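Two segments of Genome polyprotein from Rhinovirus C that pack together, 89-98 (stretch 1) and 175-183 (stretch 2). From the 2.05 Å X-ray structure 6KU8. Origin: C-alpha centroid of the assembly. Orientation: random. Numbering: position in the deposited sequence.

Stretch 1 (89-98) IRRFIPEHQR
Stretch 2 (175-183) AALLRKYFA

How does Arg 179 fasten the stretches? It covers the most surface. Its CB points toward stretch 1, and chi1 and chi2, both t, then chi3 m, carry the guanidinium to a backbone oxygen: NE and NH2 both donate to Ile 93 O, at 2.9 and 2.8 Å, at the guanidinium edge. Glu 95 CG covers one face, 3.7 Å from Arg 179 CZ, and Arg 91 C the opposite one. Glu 95 OE2 lies 4.0 Å from Arg 179 NH1, a long salt bridge of charge alone.

What sets the backbone register? Arg 179 N donates to Pro 94 O at 2.9 Å, and Leu 178 CA approaches that oxygen at 3.4 Å. The CA atoms of Glu 95 and Arg 179 stand 5.0 Å apart, those of Gln 97 and Ala 176 6.9 Å.

What does Ile 93 fill? After a 3-10 turn, with phi/psi -87/126 and rotamer m,t, it is buried and branched enough to meet two apolar neighbours: CG2 lies 3.8 Å from Leu 177 CB, CD1 3.6 Å from Phe 182 CE2.

How is the end of stretch 2 held? Past its 3-10 segment 179-181, Phe 182 O accepts from Arg 90 NH1 at 3.0 Å. Arg 90 (m,t,m) starts sideways, but its long chain reaches this oxygen.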

# COMPACT_ATOMS: atom_id res chain seq x y z
N ILE A 89 12.60 -3.82 3.09
CA ILE A 89 12.59 -2.38 2.87
C ILE A 89 12.21 -1.60 4.13
O ILE A 89 11.97 -0.39 4.07
CB ILE A 89 11.65 -2.03 1.71
CG1 ILE A 89 10.25 -2.61 2.00
CG2 ILE A 89 12.23 -2.59 0.42
CD1 ILE A 89 9.08 -1.91 1.32
N ARG A 90 12.21 -2.27 5.29
CA ARG A 90 11.72 -1.63 6.52
C ARG A 90 12.52 -0.39 6.89
O ARG A 90 11.98 0.53 7.51
CB ARG A 90 11.73 -2.64 7.66
CG ARG A 90 10.54 -3.60 7.66
CD ARG A 90 10.67 -4.66 8.75
NE ARG A 90 11.76 -5.60 8.47
CZ ARG A 90 11.95 -6.73 9.14
NH1 ARG A 90 11.11 -7.07 10.12
NH2 ARG A 90 12.96 -7.53 8.84
N ARG A 91 13.81 -0.34 6.53
CA ARG A 91 14.63 0.80 6.93
C ARG A 91 14.23 2.09 6.22
O ARG A 91 14.64 3.18 6.65
CB ARG A 91 16.11 0.47 6.67
CG ARG A 91 16.71 1.18 5.47
CD ARG A 91 18.08 0.60 5.06
NE ARG A 91 17.93 -0.45 4.05
CZ ARG A 91 18.93 -1.18 3.57
NH1 ARG A 91 20.17 -0.99 4.01
NH2 ARG A 91 18.70 -2.11 2.65
N PHE A 92 13.44 2.00 5.14
CA PHE A 92 12.95 3.18 4.42
C PHE A 92 11.54 3.57 4.85
O PHE A 92 11.04 4.60 4.39
CB PHE A 92 12.96 2.92 2.91
CG PHE A 92 14.24 2.34 2.40
CD1 PHE A 92 15.43 3.04 2.50
CD2 PHE A 92 14.25 1.09 1.80
CE1 PHE A 92 16.61 2.50 2.02
CE2 PHE A 92 15.42 0.55 1.31
CZ PHE A 92 16.61 1.25 1.42
N ILE A 93 10.90 2.79 5.72
CA ILE A 93 9.57 3.05 6.19
C ILE A 93 9.65 3.97 7.40
O ILE A 93 10.38 3.63 8.36
CB ILE A 93 8.82 1.75 6.53
CG1 ILE A 93 8.71 0.87 5.26
CG2 ILE A 93 7.45 2.02 7.12
CD1 ILE A 93 7.87 -0.39 5.45
N PRO A 94 8.97 5.11 7.43
CA PRO A 94 9.13 6.05 8.54
C PRO A 94 8.67 5.44 9.85
O PRO A 94 7.86 4.51 9.88
CB PRO A 94 8.23 7.23 8.15
CG PRO A 94 8.04 7.09 6.66
CD PRO A 94 8.01 5.60 6.43
N GLU A 95 9.17 6.02 10.95
CA GLU A 95 8.69 5.61 12.27
C GLU A 95 7.43 6.33 12.70
O GLU A 95 6.65 5.78 13.49
CB GLU A 95 9.80 5.80 13.31
CG GLU A 95 10.86 4.71 13.23
CD GLU A 95 11.85 4.76 14.37
OE1 GLU A 95 12.42 5.84 14.63
OE2 GLU A 95 12.05 3.71 15.01
N HIS A 96 7.18 7.54 12.21
CA HIS A 96 6.01 8.31 12.60
C HIS A 96 5.39 8.95 11.37
O HIS A 96 5.98 9.00 10.29
CB HIS A 96 6.35 9.38 13.64
CG HIS A 96 6.92 8.83 14.92
ND1 HIS A 96 6.15 8.19 15.86
CD2 HIS A 96 8.18 8.84 15.40
CE1 HIS A 96 6.91 7.81 16.87
NE2 HIS A 96 8.15 8.19 16.62
N GLN A 97 4.17 9.46 11.55
CA GLN A 97 3.55 10.26 10.51
C GLN A 97 4.27 11.59 10.39
O GLN A 97 4.60 12.22 11.40
CB GLN A 97 2.08 10.48 10.83
CG GLN A 97 1.22 9.25 10.67
CD GLN A 97 -0.23 9.54 10.96
OE1 GLN A 97 -0.78 9.08 11.97
NE2 GLN A 97 -0.86 10.33 10.09
N ARG A 98 4.53 12.02 9.16
CA ARG A 98 5.21 13.28 8.89
C ARG A 98 4.77 13.79 7.52
O ARG A 98 4.24 13.04 6.70
CB ARG A 98 6.75 13.13 8.98
CG ARG A 98 7.29 11.71 9.30
CD ARG A 98 8.37 11.61 10.45
NE ARG A 98 9.73 11.29 9.97
CZ ARG A 98 10.46 10.19 10.23
NH1 ARG A 98 10.01 9.20 11.01
NH2 ARG A 98 11.67 10.08 9.70
N ALA A 175 -2.75 5.10 3.24
CA ALA A 175 -2.60 4.56 4.59
C ALA A 175 -1.13 4.67 4.99
O ALA A 175 -0.26 4.12 4.32
CB ALA A 175 -3.07 3.11 4.65
N ALA A 176 -0.85 5.38 6.09
CA ALA A 176 0.53 5.56 6.50
C ALA A 176 1.19 4.21 6.77
O ALA A 176 0.62 3.34 7.44
CB ALA A 176 0.62 6.45 7.74
N LEU A 177 2.38 4.02 6.20
CA LEU A 177 3.23 2.88 6.56
C LEU A 177 4.11 3.32 7.72
O LEU A 177 4.83 4.31 7.62
CB LEU A 177 4.07 2.43 5.36
CG LEU A 177 3.32 1.80 4.20
CD1 LEU A 177 4.22 1.73 2.98
CD2 LEU A 177 2.80 0.41 4.57
N LEU A 178 4.02 2.61 8.85
CA LEU A 178 4.81 2.93 10.03
C LEU A 178 5.65 1.72 10.42
O LEU A 178 5.17 0.58 10.41
CB LEU A 178 3.92 3.38 11.19
CG LEU A 178 3.00 4.56 10.86
CD1 LEU A 178 1.93 4.74 11.94
CD2 LEU A 178 3.82 5.85 10.68
N ARG A 179 6.92 1.96 10.74
CA ARG A 179 7.85 0.84 10.87
C ARG A 179 7.41 -0.16 11.93
O ARG A 179 7.66 -1.36 11.79
CB ARG A 179 9.26 1.34 11.18
CG ARG A 179 10.33 0.27 10.90
CD ARG A 179 11.71 0.87 11.08
NE ARG A 179 11.84 2.10 10.29
CZ ARG A 179 12.78 3.02 10.49
NH1 ARG A 179 13.65 2.86 11.49
NH2 ARG A 179 12.82 4.10 9.73
N LYS A 180 6.75 0.31 12.99
CA LYS A 180 6.30 -0.58 14.06
C LYS A 180 5.30 -1.62 13.57
O LYS A 180 5.14 -2.66 14.22
CB LYS A 180 5.70 0.22 15.22
CG LYS A 180 4.42 0.98 14.84
CD LYS A 180 3.89 1.82 16.01
CE LYS A 180 2.79 2.78 15.53
NZ LYS A 180 2.29 3.67 16.63
N TYR A 181 4.61 -1.36 12.45
CA TYR A 181 3.73 -2.39 11.89
C TYR A 181 4.49 -3.67 11.55
O TYR A 181 3.91 -4.76 11.55
CB TYR A 181 3.04 -1.87 10.62
CG TYR A 181 2.03 -0.76 10.80
CD1 TYR A 181 1.47 -0.49 12.06
CD2 TYR A 181 1.61 0.00 9.72
CE1 TYR A 181 0.53 0.52 12.22
CE2 TYR A 181 0.68 1.02 9.88
CZ TYR A 181 0.14 1.27 11.12
OH TYR A 181 -0.81 2.27 11.27
N PHE A 182 5.78 -3.55 11.23
CA PHE A 182 6.53 -4.62 10.58
C PHE A 182 7.65 -5.17 11.45
O PHE A 182 8.56 -5.84 10.95
CB PHE A 182 7.07 -4.10 9.24
CG PHE A 182 6.01 -3.42 8.41
CD1 PHE A 182 4.95 -4.16 7.90
CD2 PHE A 182 6.03 -2.05 8.19
CE1 PHE A 182 3.95 -3.56 7.14
CE2 PHE A 182 5.02 -1.42 7.44
CZ PHE A 182 3.98 -2.18 6.92
N ALA A 183 7.59 -4.92 12.76
CA ALA A 183 8.64 -5.35 13.68
C ALA A 183 8.53 -6.84 14.04
O ALA A 183 7.52 -7.50 13.78
CB ALA A 183 8.61 -4.50 14.93
O HOH W 1 6.99 2.90 13.95